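Local coordinates for transaminase (Bacillus megaterium, PDB 5G0A), which probably transfers amino groups between amines and carbonyl compounds with pyridoxal-5'-phosphate as cofactor, acting as an S-selective omega-transaminase, at residues B[85-88]-B[93-96]; B[95-100]-B[115-120]; B[122-127]-B[293-298]. One frame throughout, in Å; residues are numbered along the deposited sequence.

Contact 1 of 3, residues B[85-88]-B[93-96]; sequences VWDT and YKAK
Asp87 and Lys94 bring the two segments together at a backbone separation of 9.1 Å between Asp87 CA and Lys94 CA, so the long Lys94 side chain has to span the gap, with one water beside it. Residues 85-88 form an irregular loop, whereas 93-96, after four intervening residues, lie in the first turn of helix 92-105. From the helix Lys94 points its CB toward the loop. Its CG stands anti to the backbone N (chi1 -173°) and the chain bends once, at chi3 (66°), which delivers NZ beside Asp87. There Lys94 NZ makes a salt bridge and hydrogen bond to Asp87 OD1 at 2.8 Å. The two side chains cross at about a right angle, and the ammonium comes from above the carboxylate, 48° out of its plane. Lys94 NZ also donates to Tyr89 O and, at 2.9 Å, to a water that lies 3.2 Å from Trp86 O; this water may bridge the segments, though acceptors around it outnumber its protons. Carboxylate, peptide oxygen and water together grip this buried charge. The other carboxylate oxygen, Asp87 OD2, is taken by Arg116 in a second salt bridge; two cations thus share the one acid and would be expected to keep it ionised. Leu21 of the second subunit packs on Lys94 and Thr24 of that subunit on Asp87, while Met338 of helix 335-350 also touches the lysine. A short connecting loop is thus pinned by an ion pair to the start of the following helix, at the dimer interface of a class-III aminotransferase.

Contact 2 of 3, residues B[95-100]-B[115-120]; sequences AKAAKI and VRFVST. With PLP (pyridoxal-5'-phosphate), chain K.
Phe117 is the bump of this contact: its ring reaches from strand 112-118 to the shallow surface that Ala97 and Ala98 leave on helix 92-105. The axes of 95-100 and 115-118 pass 9.3 Å apart at 125° between their N-to-C directions, and the backbones come nearest at Ala98 and Val115. With CG anti to its carbonyl carbon (chi1 -69°), Phe117 sends the ring's far end to the helix. Phe117 CZ lies 3.5 Å from Ala97 CB, a methyl that meets the ring obliquely, while Ala98 N lies at the ring edge, close to the plane, 3.7 Å from the same CZ. Phe117 CE2 touches Ala98 CB at 3.9 Å. Two small alanines side by side thus make the hollow and let the aromatic rim come right up to the helix backbone. Val115, two residues earlier on the same side of the strand, completes the fit. Its CG1, anti to the backbone N, is laid over the centre of one ring face, 3.6 Å above the plane, and Val115 CB meets Ala98 CB at 4.2 Å. With the ring cut back to a methyl, as an alanine here would do, a gap would probably open between strand and helix, leaving Ala97 without its partner on the strand and Val115 CG1 without the ring beneath it. Met338 of helix 335-350 also packs on the ring, and Leu21 of the second subunit on Ala98. Beyond the strand Thr120 N-caps helix 121-136, its OG1 bonded to Glu123 N, close to the cofactor phosphate. This is apolar helix-on-sheet packing in a fold-type I PLP enzyme, on the strand outermost in this chain's seven-stranded sheet, whose Val115 backbone bonds to the second subunit.

Contact 3 of 3, residues B[122-127]-B[293-298]; sequences SEAVET and IITMGK. With PLP (pyridoxal-5'-phosphate), chain K.
Ala124 sits over Thr295, their CA atoms 5.5 Å apart, where helix 122-127 runs nearly antiparallel to strand 293-296 (160° between directions) with axes 7.2 Å apart. Van der Waals packing does the work between the two, and no hydrogen bond crosses. Thr295 CG2 comes within 3.4 Å of Ala124 O, and Ala124 CB rests 3.5 Å from Met296 O, so a methyl meets a carbonyl in each direction. Val125 CG2 lies 3.8 Å from Thr295 OG1, which also makes a weak hydrogen bond to Asp269 of the cofactor pocket.

Hydrogen bonds act within the helix and toward the cofactor. Glu123 O accepts from Thr127 OG1 and Thr127 N, on opposite faces of its plane. At the helix start Ser122 holds PLP O2P twice: Ser122 N donates at 2.8 Å (143° at the hydrogen) and Ser122 OG at 2.7 Å. OG stands anti to the carbonyl carbon, beside its own backbone N (chi1 -69°), which lets both close on the same oxygen. Gly121 N of the same chain and, from the second subunit, Thr330 OG1 also bond PLP.

Lys298 NZ is covalently bonded to PLP C4A at 1.5 Å, where the family forms its internal aldimine; the length alone does not establish a double bond. A helix N-terminus at the phosphate and a lysine just past a central-sheet strand are hallmarks of the fold-type I aminotransferase active site.

Contacts 1 and 2 share helix 92-105, one at its opening turn and the other further along; they overlap at Ala95 and Lys96, and Lys94 O lies 3.6 Å from Phe117 CE2. Contact 1 is the only partly buried one, about 26 Å from its centre to that of the chain, and works by charge; contacts 2 and 3 are fully buried and pack by shape. These two serve the same sheet and meet directly, Val118 CG2 lying 3.4 Å from Ala124 N: contact 2 leads into helix 121-136 and contact 3 includes its first turns, next to the PLP phosphate. Contact 3 is nearest the chain centre and alone carries the covalent cofactor link; all three touch the second subunit.

Contact 1 of 3, residues B[85-88]-B[93-96]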
# COMPACT_ATOMS: atom_id res chain seq x y z
N VAL B 85 -37.11 1.41 2.49
CA VAL B 85 -36.62 2.65 1.87
C VAL B 85 -35.16 2.82 2.25
O VAL B 85 -34.74 2.38 3.33
CB VAL B 85 -37.43 3.92 2.27
CG1 VAL B 85 -38.86 3.85 1.73
CG2 VAL B 85 -37.39 4.18 3.77
N TRP B 86 -34.39 3.45 1.35
CA TRP B 86 -32.99 3.67 1.65
C TRP B 86 -32.78 5.01 2.34
O TRP B 86 -33.74 5.74 2.61
CB TRP B 86 -32.09 3.51 0.42
CG TRP B 86 -32.13 4.57 -0.66
CD1 TRP B 86 -33.10 4.77 -1.61
CD2 TRP B 86 -31.10 5.52 -0.94
NE1 TRP B 86 -32.74 5.78 -2.46
CE2 TRP B 86 -31.52 6.27 -2.07
CE3 TRP B 86 -29.85 5.82 -0.34
CZ2 TRP B 86 -30.74 7.29 -2.62
CZ3 TRP B 86 -29.08 6.87 -0.89
CH2 TRP B 86 -29.55 7.59 -2.02
N ASP B 87 -31.52 5.31 2.63
CA ASP B 87 -31.18 6.30 3.67
C ASP B 87 -31.55 7.73 3.28
O ASP B 87 -31.57 8.61 4.14
CB ASP B 87 -29.68 6.21 3.98
CG ASP B 87 -29.30 6.87 5.30
OD1 ASP B 87 -30.00 6.65 6.33
OD2 ASP B 87 -28.28 7.59 5.29
N THR B 88 -31.83 7.94 1.99
CA THR B 88 -32.22 9.27 1.46
C THR B 88 -33.65 9.63 1.91
O THR B 88 -34.06 10.80 1.89
CB THR B 88 -32.13 9.32 -0.10
OG1 THR B 88 -32.10 10.68 -0.54
CG2 THR B 88 -33.35 8.65 -0.75
N TYR B 93 -38.88 5.22 12.53
CA TYR B 93 -38.05 4.26 13.26
C TYR B 93 -36.57 4.67 13.26
O TYR B 93 -35.89 4.58 14.29
CB TYR B 93 -38.18 2.87 12.65
CG TYR B 93 -39.54 2.23 12.80
CD1 TYR B 93 -40.15 2.10 14.05
CD2 TYR B 93 -40.20 1.73 11.68
CE1 TYR B 93 -41.41 1.49 14.18
CE2 TYR B 93 -41.45 1.13 11.79
CZ TYR B 93 -42.05 1.01 13.04
OH TYR B 93 -43.29 0.37 13.14
N LYS B 94 -36.09 5.12 12.11
CA LYS B 94 -34.65 5.49 12.02
C LYS B 94 -34.36 6.74 12.88
O LYS B 94 -33.38 6.78 13.64
CB LYS B 94 -34.24 5.70 10.56
CG LYS B 94 -32.74 5.92 10.36
CD LYS B 94 -32.37 6.12 8.90
CE LYS B 94 -32.95 7.43 8.32
NZ LYS B 94 -32.59 7.56 6.88
N ALA B 95 -35.23 7.75 12.78
CA ALA B 95 -35.00 9.01 13.52
C ALA B 95 -35.13 8.76 15.02
O ALA B 95 -34.35 9.30 15.82
CB ALA B 95 -35.97 10.08 13.04
N LYS B 96 -36.09 7.93 15.40
CA LYS B 96 -36.33 7.61 16.80
C LYS B 96 -35.14 6.85 17.37
O LYS B 96 -34.72 7.13 18.49
CB LYS B 96 -37.59 6.77 16.96
CG LYS B 96 -37.93 6.45 18.41
CD LYS B 96 -39.34 5.88 18.46
CE LYS B 96 -39.45 4.83 19.53
NZ LYS B 96 -40.78 4.15 19.55
O HOH W 1 -34.29 5.58 5.72

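Contact 2 of 3, residues B[95-100]-B[115-120]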
# COMPACT_ATOMS: atom_id res chain seq x y z
N ALA B 95 -35.23 7.75 12.78
CA ALA B 95 -35.00 9.01 13.52
C ALA B 95 -35.13 8.76 15.02
O ALA B 95 -34.35 9.30 15.82
CB ALA B 95 -35.97 10.08 13.04
N LYS B 96 -36.09 7.93 15.40
CA LYS B 96 -36.33 7.61 16.80
C LYS B 96 -35.14 6.85 17.37
O LYS B 96 -34.72 7.13 18.49
CB LYS B 96 -37.59 6.77 16.96
CG LYS B 96 -37.93 6.45 18.41
CD LYS B 96 -39.34 5.88 18.46
CE LYS B 96 -39.45 4.83 19.53
NZ LYS B 96 -40.78 4.15 19.55
N ALA B 97 -34.58 5.90 16.62
CA ALA B 97 -33.47 5.11 17.14
C ALA B 97 -32.28 6.04 17.50
O ALA B 97 -31.63 5.85 18.53
CB ALA B 97 -33.02 4.04 16.15
N ALA B 98 -32.01 7.01 16.64
CA ALA B 98 -30.91 7.94 16.88
C ALA B 98 -31.21 8.85 18.08
O ALA B 98 -30.32 9.11 18.92
CB ALA B 98 -30.63 8.77 15.63
N LYS B 99 -32.46 9.30 18.17
CA LYS B 99 -32.92 10.13 19.31
C LYS B 99 -32.77 9.36 20.65
O LYS B 99 -32.31 9.92 21.64
CB LYS B 99 -34.36 10.63 19.09
CG LYS B 99 -34.93 11.46 20.26
CD LYS B 99 -35.59 10.57 21.29
CE LYS B 99 -36.28 11.36 22.41
NZ LYS B 99 -37.14 10.47 23.23
N ILE B 100 -33.15 8.09 20.66
CA ILE B 100 -33.01 7.27 21.85
C ILE B 100 -31.57 7.21 22.30
O ILE B 100 -31.27 7.41 23.47
CB ILE B 100 -33.56 5.85 21.65
CG1 ILE B 100 -35.08 5.94 21.43
CG2 ILE B 100 -33.24 4.98 22.86
CD1 ILE B 100 -35.68 4.64 20.96
N VAL B 115 -25.64 10.15 14.48
CA VAL B 115 -25.51 8.72 14.21
C VAL B 115 -25.64 8.45 12.69
O VAL B 115 -26.44 9.12 11.96
CB VAL B 115 -26.62 7.91 14.95
CG1 VAL B 115 -26.56 6.42 14.61
CG2 VAL B 115 -26.55 8.09 16.46
N ARG B 116 -24.89 7.46 12.22
CA ARG B 116 -25.16 6.84 10.91
C ARG B 116 -25.41 5.37 11.17
O ARG B 116 -24.55 4.69 11.73
CB ARG B 116 -23.99 6.97 9.92
CG ARG B 116 -24.17 6.09 8.66
CD ARG B 116 -23.51 6.71 7.43
NE ARG B 116 -23.57 5.82 6.24
CZ ARG B 116 -24.60 5.74 5.41
NH1 ARG B 116 -25.71 6.46 5.64
NH2 ARG B 116 -24.54 4.92 4.38
N PHE B 117 -26.59 4.89 10.78
CA PHE B 117 -26.87 3.46 10.93
C PHE B 117 -26.40 2.69 9.70
O PHE B 117 -26.57 3.15 8.56
CB PHE B 117 -28.38 3.24 11.13
CG PHE B 117 -28.87 3.73 12.45
CD1 PHE B 117 -28.60 3.01 13.60
CD2 PHE B 117 -29.62 4.92 12.55
CE1 PHE B 117 -29.06 3.44 14.85
CE2 PHE B 117 -30.07 5.37 13.78
CZ PHE B 117 -29.79 4.62 14.93
N VAL B 118 -25.85 1.52 9.97
CA VAL B 118 -25.47 0.55 8.95
C VAL B 118 -25.98 -0.83 9.36
O VAL B 118 -26.82 -0.93 10.26
CB VAL B 118 -23.93 0.58 8.70
CG1 VAL B 118 -23.53 1.86 7.96
CG2 VAL B 118 -23.15 0.46 10.02
N SER B 119 -25.50 -1.91 8.73
CA SER B 119 -26.12 -3.22 9.02
C SER B 119 -25.33 -4.13 9.92
O SER B 119 -25.88 -5.11 10.43
CB SER B 119 -26.46 -4.00 7.72
OG SER B 119 -27.43 -3.29 6.97
N THR B 120 -24.03 -3.85 10.10
CA THR B 120 -23.16 -4.73 10.87
C THR B 120 -22.11 -3.94 11.67
O THR B 120 -21.88 -2.76 11.39
CB THR B 120 -22.41 -5.76 9.98
OG1 THR B 120 -21.43 -5.10 9.16
CG2 THR B 120 -23.38 -6.55 9.04
N1 PLP K . -15.77 -4.83 16.81
C2 PLP K . -15.80 -5.59 17.93
C2A PLP K . -15.11 -5.11 19.19
C3 PLP K . -16.57 -6.86 17.94
O3 PLP K . -16.66 -7.63 19.04
C4 PLP K . -17.25 -7.28 16.71
C4A PLP K . -18.09 -8.56 16.69
C5 PLP K . -17.09 -6.38 15.55
C6 PLP K . -16.34 -5.21 15.66
C5A PLP K . -17.68 -6.71 14.18
O4P PLP K . -19.09 -6.83 14.18
P PLP K . -19.76 -7.73 13.01
O1P PLP K . -21.21 -7.43 13.26
O2P PLP K . -19.24 -7.27 11.66
O3P PLP K . -19.37 -9.15 13.32

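Contact 3 of 3, residues B[122-127]-B[293-298]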
# COMPACT_ATOMS: atom_id res chain seq x y z
N SER B 122 -18.87 -4.52 11.62
CA SER B 122 -17.74 -4.25 10.72
C SER B 122 -18.04 -3.04 9.86
O SER B 122 -17.18 -2.20 9.66
CB SER B 122 -17.42 -5.44 9.82
OG SER B 122 -16.89 -6.50 10.60
N GLU B 123 -19.26 -2.96 9.33
CA GLU B 123 -19.67 -1.76 8.57
C GLU B 123 -19.60 -0.49 9.43
O GLU B 123 -19.24 0.58 8.93
CB GLU B 123 -21.06 -1.92 7.96
CG GLU B 123 -21.03 -2.85 6.72
CD GLU B 123 -22.35 -2.85 5.97
OE1 GLU B 123 -23.37 -2.40 6.53
OE2 GLU B 123 -22.34 -3.28 4.79
N ALA B 124 -19.96 -0.60 10.70
CA ALA B 124 -19.85 0.57 11.60
C ALA B 124 -18.40 1.01 11.76
O ALA B 124 -18.11 2.22 11.78
CB ALA B 124 -20.45 0.25 12.98
N VAL B 125 -17.50 0.05 11.94
CA VAL B 125 -16.05 0.36 12.05
C VAL B 125 -15.52 0.96 10.73
O VAL B 125 -14.79 1.94 10.74
CB VAL B 125 -15.26 -0.89 12.48
CG1 VAL B 125 -13.73 -0.67 12.39
CG2 VAL B 125 -15.63 -1.28 13.93
N GLU B 126 -15.93 0.40 9.59
CA GLU B 126 -15.54 0.99 8.28
C GLU B 126 -15.94 2.46 8.23
O GLU B 126 -15.15 3.34 7.79
CB GLU B 126 -16.19 0.25 7.09
CG GLU B 126 -15.82 -1.23 6.96
CD GLU B 126 -14.47 -1.46 6.26
OE1 GLU B 126 -13.90 -0.52 5.69
OE2 GLU B 126 -14.02 -2.61 6.27
N THR B 127 -17.15 2.75 8.68
CA THR B 127 -17.68 4.10 8.59
C THR B 127 -16.89 5.04 9.51
O THR B 127 -16.56 6.15 9.12
CB THR B 127 -19.19 4.11 8.93
OG1 THR B 127 -19.85 3.17 8.07
CG2 THR B 127 -19.77 5.49 8.65
N ILE B 293 -15.66 9.26 18.81
CA ILE B 293 -16.50 8.40 17.95
C ILE B 293 -16.65 7.07 18.66
O ILE B 293 -15.69 6.56 19.27
CB ILE B 293 -15.81 8.10 16.57
CG1 ILE B 293 -15.58 9.39 15.78
CG2 ILE B 293 -16.63 7.11 15.75
CD1 ILE B 293 -14.69 9.21 14.54
N ILE B 294 -17.87 6.49 18.63
CA ILE B 294 -18.03 5.07 18.96
C ILE B 294 -18.68 4.28 17.82
O ILE B 294 -19.42 4.84 17.01
CB ILE B 294 -18.80 4.77 20.28
CG1 ILE B 294 -20.30 5.13 20.17
CG2 ILE B 294 -18.04 5.39 21.48
CD1 ILE B 294 -21.09 4.73 21.43
N THR B 295 -18.38 2.99 17.81
CA THR B 295 -18.98 2.04 16.87
C THR B 295 -19.84 1.06 17.64
O THR B 295 -19.49 0.67 18.76
CB THR B 295 -17.91 1.30 16.05
OG1 THR B 295 -16.93 0.74 16.93
CG2 THR B 295 -17.22 2.27 15.09
N MET B 296 -20.95 0.66 17.02
CA MET B 296 -21.98 -0.18 17.68
C MET B 296 -22.47 -1.27 16.74
O MET B 296 -22.43 -1.12 15.52
CB MET B 296 -23.18 0.68 18.11
CG MET B 296 -22.84 1.71 19.18
SD MET B 296 -24.11 2.98 19.33
CE MET B 296 -23.65 4.05 17.97
N GLY B 297 -22.94 -2.34 17.34
CA GLY B 297 -23.49 -3.53 16.65
C GLY B 297 -24.01 -4.42 17.77
O GLY B 297 -24.28 -3.93 18.88
N LYS B 298 -24.19 -5.71 17.49
CA LYS B 298 -24.51 -6.74 18.53
C LYS B 298 -25.66 -6.34 19.43
O LYS B 298 -26.83 -6.45 19.02
CB LYS B 298 -23.22 -7.12 19.29
CG LYS B 298 -22.20 -7.79 18.37
CD LYS B 298 -20.95 -8.29 19.10
CE LYS B 298 -20.10 -9.26 18.23
NZ LYS B 298 -18.77 -8.70 17.99
N1 PLP K . -15.77 -4.83 16.81
C2 PLP K . -15.80 -5.59 17.93
C2A PLP K . -15.11 -5.11 19.19
C3 PLP K . -16.57 -6.86 17.94
O3 PLP K . -16.66 -7.63 19.04
C4 PLP K . -17.25 -7.28 16.71
C4A PLP K . -18.09 -8.56 16.69
C5 PLP K . -17.09 -6.38 15.55
C6 PLP K . -16.34 -5.21 15.66
C5A PLP K . -17.68 -6.71 14.18
O4P PLP K . -19.09 -6.83 14.18
P PLP K . -19.76 -7.73 13.01
O1P PLP K . -21.21 -7.43 13.26
O2P PLP K . -19.24 -7.27 11.66
O3P PLP K . -19.37 -9.15 13.32